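Local coordinates for protein hydrazine synthase subunit alpha (Candidatus Kuenenia stuttgartiensis, PDB 5C2V) that forms hydrazine by condensing hydroxylamine, made in the gamma subunit, with ammonia, as the heme c-binding alpha subunit of the hydrazine synthase complex, at residues F416-V421 against L548-G553; Q509-E512 against S516-T519; N579-Y582 against Y588-P591. One frame throughout, in Å; residues are numbered along the deposited sequence.

Contact 1: residues F416-V421 against L548-G553; sequences FDQVKV and LRPYHG
F416 and Y551 form a T-shaped (edge-to-face) aromatic pair that joins the end of strand 415-417, an outer strand of a small three-stranded antiparallel sheet, to a type II beta turn running from R549 to H552 just ahead of strand 553-556. The phenylalanine comes in rim first: CZ approaches one face of the tyrosine ring, 3.5 Å from its CD1, and the two ring planes stand at 86° with centroids 5.2 Å apart. Y551 holds CG anti to its own N (chi1 175°), which turns the broad side of its phenol to F416, while OH is engaged by the backbone N of V410. H587 adds a third ring, stacked on F416 and edge-to-face with Y551, making a small aromatic cluster.

Next to the rings the link is thinner. Q418 extends its chain beyond CG and brings OE1 to within 3.2 Å of P550 CB, roughly at a right angle to the proline; this is a van der Waals touch on the turn. The contact is largely buried, and its turn belongs to the middle domain. The turn itself is closed by H552 N bonding to R549 O, and R549 is anchored by salt bridges to D524 and D219. On the turn, H552 ND1 donates to P550 O over 3.0 Å in an almost straight bond, lying in the imidazole plane but above that of the carbonyl.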
# COMPACT_ATOMS: atom_id res chain seq x y z
N PHE D 416 -27.77 -33.54 20.89
CA PHE D 416 -28.61 -34.11 19.84
C PHE D 416 -27.89 -34.16 18.49
O PHE D 416 -27.13 -33.24 18.15
CB PHE D 416 -29.91 -33.33 19.71
CG PHE D 416 -29.72 -31.86 19.40
CD1 PHE D 416 -29.55 -30.94 20.42
CD2 PHE D 416 -29.73 -31.41 18.09
CE1 PHE D 416 -29.38 -29.60 20.14
CE2 PHE D 416 -29.57 -30.07 17.81
CZ PHE D 416 -29.39 -29.16 18.83
N ASP D 417 -28.13 -35.22 17.74
CA ASP D 417 -27.57 -35.38 16.40
C ASP D 417 -28.58 -34.91 15.37
O ASP D 417 -29.66 -35.48 15.23
CB ASP D 417 -27.19 -36.85 16.15
CG ASP D 417 -26.45 -37.04 14.85
OD1 ASP D 417 -27.09 -37.01 13.78
OD2 ASP D 417 -25.21 -37.23 14.89
N GLN D 418 -28.22 -33.87 14.63
CA GLN D 418 -29.14 -33.25 13.68
C GLN D 418 -29.37 -34.12 12.44
O GLN D 418 -30.43 -34.04 11.81
CB GLN D 418 -28.61 -31.88 13.25
CG GLN D 418 -28.36 -30.92 14.40
CD GLN D 418 -27.92 -29.55 13.94
OE1 GLN D 418 -26.73 -29.24 13.93
NE2 GLN D 418 -28.88 -28.72 13.55
N VAL D 419 -28.39 -34.95 12.11
CA VAL D 419 -28.45 -35.74 10.88
C VAL D 419 -29.01 -37.14 11.09
O VAL D 419 -30.08 -37.48 10.58
CB VAL D 419 -27.06 -35.86 10.23
CG1 VAL D 419 -27.14 -36.66 8.94
CG2 VAL D 419 -26.49 -34.48 9.96
N LYS D 420 -28.28 -37.96 11.84
CA LYS D 420 -28.64 -39.37 12.03
C LYS D 420 -29.97 -39.54 12.76
O LYS D 420 -30.73 -40.46 12.46
CB LYS D 420 -27.53 -40.10 12.79
CG LYS D 420 -26.15 -39.96 12.17
CD LYS D 420 -25.11 -40.76 12.94
CE LYS D 420 -23.71 -40.51 12.40
NZ LYS D 420 -23.29 -39.10 12.57
N VAL D 421 -30.24 -38.66 13.71
CA VAL D 421 -31.45 -38.76 14.52
C VAL D 421 -32.60 -37.93 13.94
O VAL D 421 -33.62 -38.47 13.53
CB VAL D 421 -31.20 -38.31 15.97
CG1 VAL D 421 -32.47 -38.41 16.79
CG2 VAL D 421 -30.09 -39.16 16.59
N LEU D 548 -19.80 -21.87 11.17
CA LEU D 548 -20.68 -22.07 12.31
C LEU D 548 -20.60 -23.52 12.78
O LEU D 548 -20.61 -24.44 11.98
CB LEU D 548 -22.13 -21.72 11.94
CG LEU D 548 -22.44 -20.27 11.58
CD1 LEU D 548 -23.86 -20.15 11.04
CD2 LEU D 548 -22.26 -19.36 12.79
N ARG D 549 -20.52 -23.70 14.10
CA ARG D 549 -20.65 -25.04 14.66
C ARG D 549 -22.13 -25.42 14.62
O ARG D 549 -22.99 -24.54 14.52
CB ARG D 549 -20.10 -25.09 16.09
CG ARG D 549 -18.61 -24.78 16.21
CD ARG D 549 -17.79 -25.46 15.11
NE ARG D 549 -18.03 -26.90 15.03
CZ ARG D 549 -17.37 -27.82 15.72
NH1 ARG D 549 -16.41 -27.45 16.57
NH2 ARG D 549 -17.66 -29.10 15.57
N PRO D 550 -22.44 -26.72 14.67
CA PRO D 550 -23.83 -27.18 14.65
C PRO D 550 -24.70 -26.51 15.72
O PRO D 550 -24.25 -26.36 16.86
CB PRO D 550 -23.71 -28.68 14.92
CG PRO D 550 -22.39 -29.04 14.35
CD PRO D 550 -21.49 -27.86 14.61
N TYR D 551 -25.90 -26.08 15.33
CA TYR D 551 -26.89 -25.48 16.23
C TYR D 551 -26.46 -24.11 16.76
O TYR D 551 -27.26 -23.37 17.33
CB TYR D 551 -27.20 -26.43 17.40
CG TYR D 551 -28.12 -25.85 18.44
CD1 TYR D 551 -29.47 -25.69 18.20
CD2 TYR D 551 -27.63 -25.44 19.68
CE1 TYR D 551 -30.32 -25.16 19.15
CE2 TYR D 551 -28.46 -24.90 20.64
CZ TYR D 551 -29.81 -24.76 20.37
OH TYR D 551 -30.65 -24.23 21.32
N HIS D 552 -25.20 -23.76 16.56
CA HIS D 552 -24.69 -22.46 16.98
C HIS D 552 -25.27 -21.34 16.13
O HIS D 552 -25.80 -21.58 15.05
CB HIS D 552 -23.17 -22.42 16.92
CG HIS D 552 -22.50 -23.05 18.10
ND1 HIS D 552 -22.66 -24.38 18.43
CD2 HIS D 552 -21.67 -22.53 19.04
CE1 HIS D 552 -21.96 -24.65 19.51
NE2 HIS D 552 -21.34 -23.54 19.90
N GLY D 553 -25.16 -20.12 16.64
CA GLY D 553 -25.57 -18.97 15.87
C GLY D 553 -24.71 -17.79 16.26
O GLY D 553 -24.22 -17.71 17.39

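Contact 2: residues Q509-E512 against S516-T519; sequences QYVE and STVT
Q509 and T519 meet side chain to side chain where the antiparallel-running ends of strands 503-510 and 517-522 converge across a short connecting loop, within the middle domain that carries the pentacoordinated heme. The glutamine bends at chi2 (60°), laying CG against T519 CB at 3.6 Å and leaving its amide beside the threonine hydroxyl. That hydroxyl is engaged by P591 O, and Q509 NE2 makes a weak hydrogen bond to F592 O, so both polar groups look toward the chain at P591 and F592.

T517 fills the middle, its side chain about 6 Å from the heme. Its OG1 is turned anti to its N (chi1 -173°) and donates to Y510 O over 2.9 Å, approaching from 30° off the carbonyl plane. The same residue offers CB to V511 CG2 at 3.8 Å, the two side chains crossing at a slant. Nearest the loop, E512 N bonds to S516 O over 2.8 Å, not far from straight. E512 rests CB and CG against S516, CB 3.3 Å from OG, then bends at chi2 to carry its carboxylate away; the serine hydroxyl is bonded to D514 and A576 N.

Strand 517-522 pairs with 428-433 and strand 503-510 with 461-467, so the contact joins the edges of two different sheets. A side-chain hydroxyl, rather than a ladder of backbone bonds, thus ties Y510 O to the neighbouring sheet.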
# COMPACT_ATOMS: atom_id res chain seq x y z
N GLN D 509 -30.72 -14.41 1.30
CA GLN D 509 -31.64 -14.10 2.40
C GLN D 509 -32.04 -12.63 2.40
O GLN D 509 -31.19 -11.76 2.24
CB GLN D 509 -31.03 -14.48 3.74
CG GLN D 509 -32.00 -14.41 4.90
CD GLN D 509 -33.19 -15.33 4.71
OE1 GLN D 509 -34.34 -14.93 4.91
NE2 GLN D 509 -32.92 -16.58 4.33
N TYR D 510 -33.33 -12.35 2.57
CA TYR D 510 -33.80 -10.97 2.52
C TYR D 510 -33.30 -10.15 3.71
O TYR D 510 -32.92 -10.69 4.74
CB TYR D 510 -35.33 -10.92 2.46
CG TYR D 510 -36.05 -11.51 3.66
CD1 TYR D 510 -36.34 -10.73 4.77
CD2 TYR D 510 -36.45 -12.84 3.67
CE1 TYR D 510 -36.99 -11.26 5.87
CE2 TYR D 510 -37.11 -13.38 4.76
CZ TYR D 510 -37.38 -12.59 5.86
OH TYR D 510 -38.03 -13.12 6.94
N VAL D 511 -33.29 -8.83 3.53
CA VAL D 511 -32.86 -7.91 4.58
C VAL D 511 -34.01 -6.99 4.98
O VAL D 511 -34.71 -6.45 4.13
CB VAL D 511 -31.65 -7.06 4.12
CG1 VAL D 511 -31.32 -5.99 5.15
CG2 VAL D 511 -30.45 -7.96 3.88
N GLU D 512 -34.19 -6.81 6.29
CA GLU D 512 -35.26 -5.96 6.81
C GLU D 512 -35.02 -4.50 6.47
O GLU D 512 -33.90 -4.10 6.15
CB GLU D 512 -35.39 -6.13 8.33
CG GLU D 512 -35.73 -7.54 8.78
CD GLU D 512 -37.16 -7.93 8.46
OE1 GLU D 512 -37.47 -9.14 8.54
OE2 GLU D 512 -37.97 -7.04 8.15
N SER D 516 -31.41 -4.99 9.14
CA SER D 516 -31.16 -6.20 9.92
C SER D 516 -31.50 -7.45 9.12
O SER D 516 -32.49 -7.48 8.39
CB SER D 516 -31.96 -6.17 11.22
OG SER D 516 -33.35 -6.12 10.97
N THR D 517 -30.68 -8.49 9.27
CA THR D 517 -30.95 -9.75 8.60
C THR D 517 -30.53 -10.93 9.47
O THR D 517 -29.61 -10.83 10.27
CB THR D 517 -30.23 -9.84 7.23
OG1 THR D 517 -30.64 -11.02 6.54
CG2 THR D 517 -28.72 -9.86 7.42
N VAL D 518 -31.22 -12.06 9.31
CA VAL D 518 -30.91 -13.27 10.05
C VAL D 518 -31.26 -14.49 9.20
O VAL D 518 -32.23 -14.47 8.45
CB VAL D 518 -31.68 -13.32 11.40
CG1 VAL D 518 -33.18 -13.23 11.17
CG2 VAL D 518 -31.32 -14.57 12.19
N THR D 519 -30.45 -15.54 9.30
CA THR D 519 -30.73 -16.74 8.51
C THR D 519 -30.19 -18.02 9.13
O THR D 519 -29.30 -18.00 9.99
CB THR D 519 -30.14 -16.62 7.09
OG1 THR D 519 -30.76 -17.58 6.23
CG2 THR D 519 -28.64 -16.85 7.11

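Contact 3: residues N579-Y582 against Y588-P591; sequences NWWY and YDSP
W580 and Y588 lie side by side in a buried, irregular loop between strands 553-556 and 596-599, which doubles back so that W580 and W581 face D589 and S590 without forming a regular strand pair. The tight part is centred on D589. Its CB sits over one face of the Y582 ring, a CH-pi contact 3.7 Å from the centroid and 23° off the normal. The carboxylate turns to the other neighbour, where OD2 lies in the indole plane of W581 at its edge, 3.0 Å from CD1. D583 N donates to OD2, and OD1 accepts from S630 OG, so the buried acid is held at both oxygens.

The W580-Y588 side is looser in its overlap: the planes are 11° apart, but the indole five-membered ring and the phenol are slid past each other, with centroids 5.1 Å apart. No solvent side is evident, since every contacting residue is buried. This part of the loop lies at the alpha-gamma interface: W85 of the gamma subunit stacks on W580, and N579, W581, Y582 and Y588 also touch that subunit. T430 takes the indole N-H, and Y588 OH turns to Y551. N579 and P591 touch more lightly, ND2 being 3.6 Å from P591 CD. The backbones are joined by a weak hydrogen bond from D589 N to W580 O, 2.8 Å long and bent to 126°.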
# COMPACT_ATOMS: atom_id res chain seq x y z
N ASN D 579 -37.39 -12.49 14.18
CA ASN D 579 -37.53 -13.53 13.17
C ASN D 579 -36.63 -14.73 13.47
O ASN D 579 -36.59 -15.68 12.69
CB ASN D 579 -37.21 -12.97 11.78
CG ASN D 579 -37.82 -13.80 10.66
OD1 ASN D 579 -38.72 -14.60 10.90
ND2 ASN D 579 -37.33 -13.60 9.44
N TRP D 580 -35.94 -14.70 14.60
CA TRP D 580 -34.89 -15.68 14.88
C TRP D 580 -35.43 -16.97 15.53
O TRP D 580 -35.53 -18.00 14.87
CB TRP D 580 -33.83 -15.05 15.77
CG TRP D 580 -32.50 -15.74 15.75
CD1 TRP D 580 -32.15 -16.84 15.02
CD2 TRP D 580 -31.33 -15.36 16.48
NE1 TRP D 580 -30.84 -17.18 15.26
CE2 TRP D 580 -30.31 -16.28 16.15
CE3 TRP D 580 -31.04 -14.34 17.39
CZ2 TRP D 580 -29.03 -16.21 16.70
CZ3 TRP D 580 -29.78 -14.27 17.93
CH2 TRP D 580 -28.79 -15.19 17.59
N TRP D 581 -35.75 -16.91 16.83
CA TRP D 581 -36.42 -18.03 17.47
C TRP D 581 -37.62 -17.54 18.29
O TRP D 581 -37.45 -17.01 19.39
CB TRP D 581 -35.41 -18.77 18.37
CG TRP D 581 -35.96 -19.88 19.21
CD1 TRP D 581 -37.04 -20.66 18.95
CD2 TRP D 581 -35.43 -20.35 20.47
NE1 TRP D 581 -37.23 -21.58 19.96
CE2 TRP D 581 -36.25 -21.40 20.90
CE3 TRP D 581 -34.34 -19.97 21.26
CZ2 TRP D 581 -36.02 -22.09 22.10
CZ3 TRP D 581 -34.11 -20.65 22.45
CH2 TRP D 581 -34.95 -21.69 22.85
N TYR D 582 -38.83 -17.72 17.76
CA TYR D 582 -40.05 -17.41 18.50
C TYR D 582 -40.86 -18.62 19.00
O TYR D 582 -41.90 -18.44 19.63
CB TYR D 582 -40.96 -16.48 17.68
CG TYR D 582 -41.13 -16.82 16.21
CD1 TYR D 582 -40.19 -16.40 15.27
CD2 TYR D 582 -42.25 -17.50 15.76
CE1 TYR D 582 -40.35 -16.68 13.93
CE2 TYR D 582 -42.41 -17.79 14.42
CZ TYR D 582 -41.46 -17.38 13.51
OH TYR D 582 -41.62 -17.66 12.17
N TYR D 588 -34.55 -23.28 15.99
CA TYR D 588 -34.52 -21.96 15.37
C TYR D 588 -35.71 -21.77 14.43
O TYR D 588 -36.04 -22.66 13.65
CB TYR D 588 -33.22 -21.73 14.60
CG TYR D 588 -32.00 -21.52 15.47
CD1 TYR D 588 -31.88 -20.38 16.25
CD2 TYR D 588 -30.97 -22.45 15.49
CE1 TYR D 588 -30.76 -20.18 17.04
CE2 TYR D 588 -29.86 -22.26 16.27
CZ TYR D 588 -29.76 -21.12 17.05
OH TYR D 588 -28.64 -20.93 17.83
N ASP D 589 -36.35 -20.61 14.51
CA ASP D 589 -37.45 -20.28 13.62
C ASP D 589 -37.03 -19.39 12.44
O ASP D 589 -37.87 -18.96 11.66
CB ASP D 589 -38.57 -19.60 14.40
CG ASP D 589 -39.15 -20.50 15.47
OD1 ASP D 589 -39.86 -21.46 15.11
OD2 ASP D 589 -38.90 -20.24 16.67
N SER D 590 -35.73 -19.11 12.33
CA SER D 590 -35.23 -18.28 11.24
C SER D 590 -35.25 -19.04 9.91
O SER D 590 -34.98 -20.24 9.87
CB SER D 590 -33.81 -17.79 11.54
OG SER D 590 -32.94 -18.88 11.78
N PRO D 591 -35.57 -18.33 8.81
CA PRO D 591 -35.65 -18.94 7.48
C PRO D 591 -34.29 -19.41 6.95
O PRO D 591 -33.27 -18.78 7.24
CB PRO D 591 -36.19 -17.80 6.60
CG PRO D 591 -36.82 -16.84 7.55
CD PRO D 591 -36.00 -16.92 8.80

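Contact 3 is the meeting point of the other two. It touches contact 1 where Y588 OH lies 2.8 Å from Y551 O, probably a hydrogen bond, and contact 2 where T519 OG1 lies 3.0 Å from P591 O and V518 CG2 packs 3.7 Å from W580 CD1. Contacts 1 and 2 do not touch, their nearest atoms being about 6 Å apart. Along the chain, contact 2 falls between the two segments of contact 1, and contact 3 follows both. Contact 2 approaches the covalently bound heme through T517, whose side chain is about 7 Å from that of C556; the side chain of W580 in contact 3 is about 10 Å from the heme.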